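Local coordinates for protein heat-inducible transcription repressor HrcA (Thermotoga maritima, PDB 1STZ) that probably represses class I heat shock genes, the grpE-dnaK-dnaJ and groELS operons, as a DNA-binding negative regulator of transcription, at residues Ala114-Val119 against Gly169-Thr174; Leu148-Ile153 against Phe162-Glu167. All blocks are in the same frame, centred on the assembly; numbering follows the deposited sequence.

In the fold
Coming from the N terminus, the chain first passes Ala114-Val119, where helix 116-131 begins, and returns to this point some 50 residues later along Gly169-Thr174; interaction 1 closes that long loop. Within it, strands 149-154 and 159-166 turn back on each other, and interaction 2 closes this short hairpin, so the smaller closure sits wholly inside the larger and the two do not cross. Strand 169-177 follows directly and pairs with strand 159-166 through bonds such as Ser171 N to Ile164 O, completing a three-stranded antiparallel sheet. Interaction 1 thus ties one outer strand to the helix start, interaction 2 joins the other outer strand to the middle one, and both border the second subunit.

Interaction 1 of 2, residues Ala114-Val119 against Gly169-Thr174; sequences ADPEKV and GVSKVT
The two residues leading into helix 116-131, Ala114 and Asp115, meet the first residues of strand 169-177 mainly through backbone. Val170 N gives a hydrogen bond to Ala114 O at 3.0 Å, with an N-H...O angle of 157° and the donor above the carbonyl plane. Gly169 CA lies 3.4 Å from the same oxygen; a CB here would run into Ala114 O, and the backbone angles by themselves call for glycine. Returning the contact, Asp115 CA points its hydrogen at Val170 O over 3.3 Å. The Pro116 ring borders this tight part, its CD 3.7 Å from Val170 O and its CG 3.8 Å from Ser171 OG, while Phe332 of helix 314-334 packs on the proline. The looser side lies between Asp115 and Ser171, both partly exposed, where Asp115 OD1 stays 4.4 Å from Ser171 CA. Ala114 and Val170 also pack against Ile176 and Pro175 of the second subunit, respectively. Asp115 holds CG anti to its backbone N (chi1 -177°), which brings OD1 to 3.0 Å from Glu117 N; that N-H reaches the carboxylate from above its plane. This bond makes Asp115 a classic helix N-cap, followed by proline in the first helical turn.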
ATOM      1  N   ALA A 114      -9.836  14.192  -5.148  1.00 19.71           N
ATOM      2  CA  ALA A 114     -10.069  15.613  -5.357  1.00 18.88           C
ATOM      3  C   ALA A 114     -10.519  16.359  -4.079  1.00 18.53           C
ATOM      4  O   ALA A 114     -10.749  17.545  -4.124  1.00 18.74           O
ATOM      5  CB  ALA A 114     -11.116  15.786  -6.471  1.00 18.91           C
ATOM      6  N   ASP A 115     -10.658  15.662  -2.956  1.00 18.25           N
ATOM      7  CA  ASP A 115     -11.069  16.258  -1.681  1.00 18.16           C
ATOM      8  C   ASP A 115      -9.787  16.525  -0.891  1.00 17.92           C
ATOM      9  O   ASP A 115      -9.097  15.595  -0.496  1.00 17.02           O
ATOM     10  CB  ASP A 115     -11.994  15.292  -0.910  1.00 18.17           C
ATOM     11  CG  ASP A 115     -12.533  15.870   0.424  1.00 20.39           C
ATOM     12  OD1 ASP A 115     -12.049  16.907   0.934  1.00 21.67           O
ATOM     13  OD2 ASP A 115     -13.475  15.315   1.037  1.00 23.95           O
ATOM     14  N   PRO A 116      -9.448  17.786  -0.673  1.00 18.26           N
ATOM     15  CA  PRO A 116      -8.214  18.094   0.054  1.00 18.75           C
ATOM     16  C   PRO A 116      -8.202  17.506   1.476  1.00 19.14           C
ATOM     17  O   PRO A 116      -7.130  17.159   1.944  1.00 18.92           O
ATOM     18  CB  PRO A 116      -8.171  19.627   0.054  1.00 18.93           C
ATOM     19  CG  PRO A 116      -9.569  20.072  -0.194  1.00 18.82           C
ATOM     20  CD  PRO A 116     -10.172  19.006  -1.077  1.00 18.17           C
ATOM     21  N   GLU A 117      -9.362  17.355   2.108  1.00 19.54           N
ATOM     22  CA  GLU A 117      -9.451  16.816   3.459  1.00 20.65           C
ATOM     23  C   GLU A 117      -9.001  15.355   3.498  1.00 20.56           C
ATOM     24  O   GLU A 117      -8.247  14.959   4.391  1.00 19.33           O
ATOM     25  CB  GLU A 117     -10.872  16.978   4.011  1.00 21.29           C
ATOM     26  CG  GLU A 117     -11.126  16.369   5.388  1.00 25.25           C
ATOM     27  CD  GLU A 117     -10.278  16.985   6.503  1.00 29.64           C
ATOM     28  OE1 GLU A 117     -10.054  16.285   7.512  1.00 31.43           O
ATOM     29  OE2 GLU A 117      -9.830  18.155   6.371  1.00 32.57           O
ATOM     30  N   LYS A 118      -9.447  14.572   2.522  1.00 19.97           N
ATOM     31  CA  LYS A 118      -9.047  13.178   2.414  1.00 20.45           C
ATOM     32  C   LYS A 118      -7.532  13.040   2.091  1.00 19.29           C
ATOM     33  O   LYS A 118      -6.875  12.094   2.546  1.00 18.52           O
ATOM     34  CB  LYS A 118      -9.912  12.470   1.361  1.00 21.14           C
ATOM     35  CG  LYS A 118      -9.588  11.000   1.142  1.00 24.31           C
ATOM     36  CD  LYS A 118      -9.870  10.157   2.384  1.00 29.15           C
ATOM     37  CE  LYS A 118      -9.681   8.664   2.089  1.00 30.75           C
ATOM     38  NZ  LYS A 118     -10.564   7.814   2.942  1.00 33.70           N
ATOM     39  N   VAL A 119      -6.985  13.978   1.328  1.00 18.15           N
ATOM     40  CA  VAL A 119      -5.566  13.944   1.009  1.00 18.59           C
ATOM     41  C   VAL A 119      -4.744  14.215   2.278  1.00 18.56           C
ATOM     42  O   VAL A 119      -3.766  13.532   2.519  1.00 18.08           O
ATOM     43  CB  VAL A 119      -5.159  14.940  -0.098  1.00 18.67           C
ATOM     44  CG1 VAL A 119      -3.655  14.965  -0.240  1.00 18.53           C
ATOM     45  CG2 VAL A 119      -5.783  14.556  -1.427  1.00 19.10           C
ATOM     46  N   GLY A 169     -10.053  21.971  -4.467  1.00 21.30           N
ATOM     47  CA  GLY A 169     -10.829  20.814  -4.895  1.00 21.24           C
ATOM     48  C   GLY A 169     -12.272  20.823  -4.422  1.00 20.76           C
ATOM     49  O   GLY A 169     -12.848  21.870  -4.209  1.00 19.74           O
ATOM     50  N   VAL A 170     -12.844  19.636  -4.259  1.00 20.84           N
ATOM     51  CA  VAL A 170     -14.250  19.484  -3.876  1.00 20.88           C
ATOM     52  C   VAL A 170     -14.314  19.185  -2.380  1.00 20.74           C
ATOM     53  O   VAL A 170     -13.730  18.206  -1.905  1.00 20.87           O
ATOM     54  CB  VAL A 170     -14.883  18.343  -4.677  1.00 20.88           C
ATOM     55  CG1 VAL A 170     -16.367  18.208  -4.377  1.00 21.62           C
ATOM     56  CG2 VAL A 170     -14.647  18.554  -6.179  1.00 21.18           C
ATOM     57  N   SER A 171     -14.977  20.050  -1.627  1.00 20.24           N
ATOM     58  CA  SER A 171     -15.046  19.905  -0.181  1.00 20.53           C
ATOM     59  C   SER A 171     -16.475  19.806   0.296  1.00 19.85           C
ATOM     60  O   SER A 171     -17.409  20.103  -0.439  1.00 19.39           O
ATOM     61  CB  SER A 171     -14.376  21.093   0.505  1.00 20.24           C
ATOM     62  OG  SER A 171     -13.141  21.381  -0.121  1.00 23.03           O
ATOM     63  N   LYS A 172     -16.611  19.386   1.546  1.00 19.92           N
ATOM     64  CA  LYS A 172     -17.880  19.306   2.254  1.00 20.07           C
ATOM     65  C   LYS A 172     -18.868  18.384   1.603  1.00 19.88           C
ATOM     66  O   LYS A 172     -20.058  18.574   1.757  1.00 20.10           O
ATOM     67  CB  LYS A 172     -18.521  20.680   2.392  1.00 20.04           C
ATOM     68  CG  LYS A 172     -17.591  21.757   2.844  1.00 21.40           C
ATOM     69  CD  LYS A 172     -17.086  21.474   4.205  1.00 22.96           C
ATOM     70  CE  LYS A 172     -16.503  22.713   4.809  1.00 25.26           C
ATOM     71  NZ  LYS A 172     -15.911  22.383   6.135  1.00 26.35           N
ATOM     72  N   VAL A 173     -18.380  17.351   0.931  1.00 20.11           N
ATOM     73  CA  VAL A 173     -19.254  16.444   0.215  1.00 20.42           C
ATOM     74  C   VAL A 173     -20.176  15.719   1.194  1.00 20.33           C
ATOM     75  O   VAL A 173     -19.724  15.046   2.118  1.00 20.35           O
ATOM     76  CB  VAL A 173     -18.476  15.438  -0.662  1.00 20.58           C
ATOM     77  CG1 VAL A 173     -19.414  14.758  -1.630  1.00 21.29           C
ATOM     78  CG2 VAL A 173     -17.415  16.145  -1.451  1.00 21.92           C
ATOM     79  N   THR A 174     -21.478  15.847   0.972  1.00 20.22           N
ATOM     80  CA  THR A 174     -22.462  15.420   1.953  1.00 20.22           C
ATOM     81  C   THR A 174     -23.724  14.951   1.274  1.00 19.54           C
ATOM     82  O   THR A 174     -24.455  15.760   0.734  1.00 19.64           O
ATOM     83  CB  THR A 174     -22.821  16.589   2.883  1.00 20.40           C
ATOM     84  OG1 THR A 174     -21.648  17.094   3.531  1.00 21.38           O
ATOM     85  CG2 THR A 174     -23.716  16.105   4.029  1.00 21.57           C
TER

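Interaction 2 of 2, residues Leu148-Ile153 against Phe162-Glu167; sequences LRVMLI and FSILTE
Strands 149-153 and 162-166 run antiparallel, and the axes of these short strand segments approach to 4.7 Å. Met151 and Ser163 form a hydrogen-bonded pair: Met151 N gives to Ser163 O at 3.0 Å, and Ser163 N gives back to Met151 O at 3.1 Å, the latter in the carbonyl plane. At Leu165 the pattern loosens: its O takes the N-H of Leu148 (Leu148 N to Leu165 O, 2.9 Å). On the face of Val150, Leu152, Phe162 and Ile164, the phenylalanine ring is the main bump. Its CG is anti to the backbone N (chi1 164°), and its CD1-CE1 side fits against two branches of the partner strand: Leu152 CD2 lies in the ring plane, 3.6 Å from CD1 at the edge, while Val150 CG1 comes obliquely to within 3.6 Å of CE1. Leu191 of helix 184-195 packs on Val150 and Leu152, and Ile220 of helix 215-224 packs on Phe162. On the other face, Met151 bends at chi2 and chi3, so its thioether crosses obliquely into the hollow between Ser163 and Leu165, with SD 3.6 Å from Leu165 CD2. Its CG also lies over one face of the Arg149 guanidinium, offset toward the rim. Leu148 CD1 rests 3.4 Å from Thr166 C. The first face is thus apolar and the second mixed, with Arg149 NH1 bonding to Val155 O of the second subunit. Ser163 OG is buried near Met151 SD and CB with no hydrogen-bond partner in the model, so the pairing there rests on backbone bonds and nonpolar packing, not on the hydroxyl.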
ATOM      1  N   LEU A 148     -15.953  28.808  -4.856  1.00 18.23           N
ATOM      2  CA  LEU A 148     -15.997  29.056  -6.307  1.00 17.98           C
ATOM      3  C   LEU A 148     -17.311  28.603  -6.930  1.00 17.69           C
ATOM      4  O   LEU A 148     -17.699  29.092  -7.986  1.00 16.78           O
ATOM      5  CB  LEU A 148     -14.839  28.332  -7.006  1.00 18.06           C
ATOM      6  CG  LEU A 148     -13.436  28.612  -6.459  1.00 18.95           C
ATOM      7  CD1 LEU A 148     -12.410  27.720  -7.112  1.00 19.79           C
ATOM      8  CD2 LEU A 148     -13.050  30.073  -6.648  1.00 19.05           C
ATOM      9  N   ARG A 149     -17.980  27.652  -6.277  1.00 17.93           N
ATOM     10  CA  ARG A 149     -19.231  27.075  -6.787  1.00 17.94           C
ATOM     11  C   ARG A 149     -19.915  26.189  -5.743  1.00 17.56           C
ATOM     12  O   ARG A 149     -19.249  25.505  -4.977  1.00 16.76           O
ATOM     13  CB  ARG A 149     -18.924  26.219  -8.016  1.00 17.92           C
ATOM     14  CG  ARG A 149     -20.126  25.622  -8.705  1.00 20.23           C
ATOM     15  CD  ARG A 149     -19.766  24.962 -10.011  1.00 23.02           C
ATOM     16  NE  ARG A 149     -20.805  24.046 -10.470  1.00 25.44           N
ATOM     17  CZ  ARG A 149     -20.591  22.983 -11.236  1.00 26.39           C
ATOM     18  NH1 ARG A 149     -19.357  22.688 -11.634  1.00 27.06           N
ATOM     19  NH2 ARG A 149     -21.612  22.205 -11.594  1.00 26.61           N
ATOM     20  N   VAL A 150     -21.246  26.178  -5.750  1.00 17.49           N
ATOM     21  CA  VAL A 150     -22.030  25.321  -4.866  1.00 17.63           C
ATOM     22  C   VAL A 150     -22.837  24.351  -5.713  1.00 18.09           C
ATOM     23  O   VAL A 150     -23.610  24.770  -6.560  1.00 18.41           O
ATOM     24  CB  VAL A 150     -22.995  26.129  -3.993  1.00 17.07           C
ATOM     25  CG1 VAL A 150     -23.813  25.207  -3.087  1.00 16.22           C
ATOM     26  CG2 VAL A 150     -22.236  27.158  -3.177  1.00 17.79           C
ATOM     27  N   MET A 151     -22.659  23.063  -5.471  1.00 18.87           N
ATOM     28  CA  MET A 151     -23.354  22.025  -6.219  1.00 20.10           C
ATOM     29  C   MET A 151     -24.402  21.347  -5.339  1.00 19.76           C
ATOM     30  O   MET A 151     -24.105  20.963  -4.205  1.00 19.06           O
ATOM     31  CB  MET A 151     -22.357  20.977  -6.722  1.00 20.70           C
ATOM     32  CG  MET A 151     -21.310  21.495  -7.709  1.00 23.69           C
ATOM     33  SD  MET A 151     -19.666  21.545  -6.979  1.00 31.16           S
ATOM     34  CE  MET A 151     -19.662  22.988  -6.297  1.00 29.09           C
ATOM     35  N   LEU A 152     -25.627  21.256  -5.855  1.00 19.71           N
ATOM     36  CA  LEU A 152     -26.686  20.408  -5.309  1.00 20.10           C
ATOM     37  C   LEU A 152     -27.150  19.413  -6.369  1.00 20.42           C
ATOM     38  O   LEU A 152     -27.964  19.761  -7.204  1.00 20.52           O
ATOM     39  CB  LEU A 152     -27.896  21.240  -4.922  1.00 19.84           C
ATOM     40  CG  LEU A 152     -27.885  22.170  -3.723  1.00 20.60           C
ATOM     41  CD1 LEU A 152     -29.281  22.733  -3.572  1.00 20.85           C
ATOM     42  CD2 LEU A 152     -27.463  21.480  -2.444  1.00 22.18           C
ATOM     43  N   ILE A 153     -26.659  18.178  -6.321  1.00 21.13           N
ATOM     44  CA  ILE A 153     -26.950  17.170  -7.358  1.00 21.79           C
ATOM     45  C   ILE A 153     -27.991  16.119  -6.934  1.00 21.91           C
ATOM     46  O   ILE A 153     -27.699  15.273  -6.113  1.00 21.73           O
ATOM     47  CB  ILE A 153     -25.633  16.460  -7.730  1.00 21.93           C
ATOM     48  CG1 ILE A 153     -24.630  17.472  -8.300  1.00 22.44           C
ATOM     49  CG2 ILE A 153     -25.882  15.343  -8.721  1.00 22.64           C
ATOM     50  CD1 ILE A 153     -23.566  17.828  -7.357  1.00 23.09           C
ATOM     51  N   PHE A 162     -24.659  17.362  -1.849  1.00 16.50           N
ATOM     52  CA  PHE A 162     -24.196  18.731  -1.727  1.00 16.06           C
ATOM     53  C   PHE A 162     -22.679  18.731  -1.699  1.00 16.29           C
ATOM     54  O   PHE A 162     -22.071  17.818  -1.167  1.00 16.37           O
ATOM     55  CB  PHE A 162     -24.753  19.372  -0.446  1.00 15.36           C
ATOM     56  CG  PHE A 162     -24.039  20.636  -0.031  1.00 15.30           C
ATOM     57  CD1 PHE A 162     -24.385  21.865  -0.583  1.00 16.23           C
ATOM     58  CD2 PHE A 162     -23.033  20.599   0.924  1.00 13.89           C
ATOM     59  CE1 PHE A 162     -23.730  23.031  -0.190  1.00 15.64           C
ATOM     60  CE2 PHE A 162     -22.384  21.749   1.303  1.00 14.65           C
ATOM     61  CZ  PHE A 162     -22.734  22.968   0.744  1.00 14.50           C
ATOM     62  N   SER A 163     -22.080  19.778  -2.246  1.00 16.64           N
ATOM     63  CA  SER A 163     -20.653  20.034  -2.096  1.00 17.52           C
ATOM     64  C   SER A 163     -20.314  21.445  -2.542  1.00 17.72           C
ATOM     65  O   SER A 163     -21.142  22.145  -3.105  1.00 17.57           O
ATOM     66  CB  SER A 163     -19.808  19.032  -2.891  1.00 17.68           C
ATOM     67  OG  SER A 163     -20.228  18.973  -4.240  1.00 19.39           O
ATOM     68  N   ILE A 164     -19.101  21.884  -2.235  1.00 18.46           N
ATOM     69  CA  ILE A 164     -18.626  23.159  -2.731  1.00 19.14           C
ATOM     70  C   ILE A 164     -17.326  22.933  -3.459  1.00 19.09           C
ATOM     71  O   ILE A 164     -16.607  21.986  -3.173  1.00 18.95           O
ATOM     72  CB  ILE A 164     -18.443  24.194  -1.599  1.00 19.36           C
ATOM     73  CG1 ILE A 164     -17.375  23.740  -0.601  1.00 21.19           C
ATOM     74  CG2 ILE A 164     -19.759  24.440  -0.898  1.00 20.16           C
ATOM     75  CD1 ILE A 164     -17.091  24.748   0.488  1.00 22.40           C
ATOM     76  N   LEU A 165     -17.039  23.823  -4.392  1.00 18.93           N
ATOM     77  CA  LEU A 165     -15.768  23.839  -5.087  1.00 19.60           C
ATOM     78  C   LEU A 165     -14.942  24.941  -4.466  1.00 18.75           C
ATOM     79  O   LEU A 165     -15.437  26.028  -4.210  1.00 16.82           O
ATOM     80  CB  LEU A 165     -15.950  24.164  -6.562  1.00 19.72           C
ATOM     81  CG  LEU A 165     -15.362  23.168  -7.539  1.00 24.67           C
ATOM     82  CD1 LEU A 165     -13.856  23.038  -7.307  1.00 26.55           C
ATOM     83  CD2 LEU A 165     -16.064  21.800  -7.421  1.00 26.47           C
ATOM     84  N   THR A 166     -13.667  24.654  -4.312  1.00 18.57           N
ATOM     85  CA  THR A 166     -12.717  25.571  -3.745  1.00 19.45           C
ATOM     86  C   THR A 166     -11.475  25.537  -4.656  1.00 19.67           C
ATOM     87  O   THR A 166     -11.439  24.731  -5.559  1.00 19.70           O
ATOM     88  CB  THR A 166     -12.511  25.052  -2.315  1.00 19.78           C
ATOM     89  OG1 THR A 166     -13.196  25.909  -1.379  1.00 21.13           O
ATOM     90  CG2 THR A 166     -11.105  24.967  -1.903  1.00 18.49           C
ATOM     91  N   GLU A 167     -10.476  26.399  -4.443  1.00 20.14           N
ATOM     92  CA  GLU A 167      -9.232  26.347  -5.232  1.00 20.79           C
ATOM     93  C   GLU A 167      -8.440  25.054  -5.015  1.00 21.02           C
ATOM     94  O   GLU A 167      -7.607  24.696  -5.854  1.00 21.59           O
ATOM     95  CB  GLU A 167      -8.340  27.579  -4.982  1.00 20.62           C
ATOM     96  CG  GLU A 167      -7.724  27.660  -3.587  1.00 23.27           C
ATOM     97  CD  GLU A 167      -6.640  28.714  -3.487  1.00 24.94           C
ATOM     98  OE1 GLU A 167      -6.688  29.532  -2.543  1.00 27.27           O
ATOM     99  OE2 GLU A 167      -5.752  28.738  -4.372  1.00 27.78           O
TER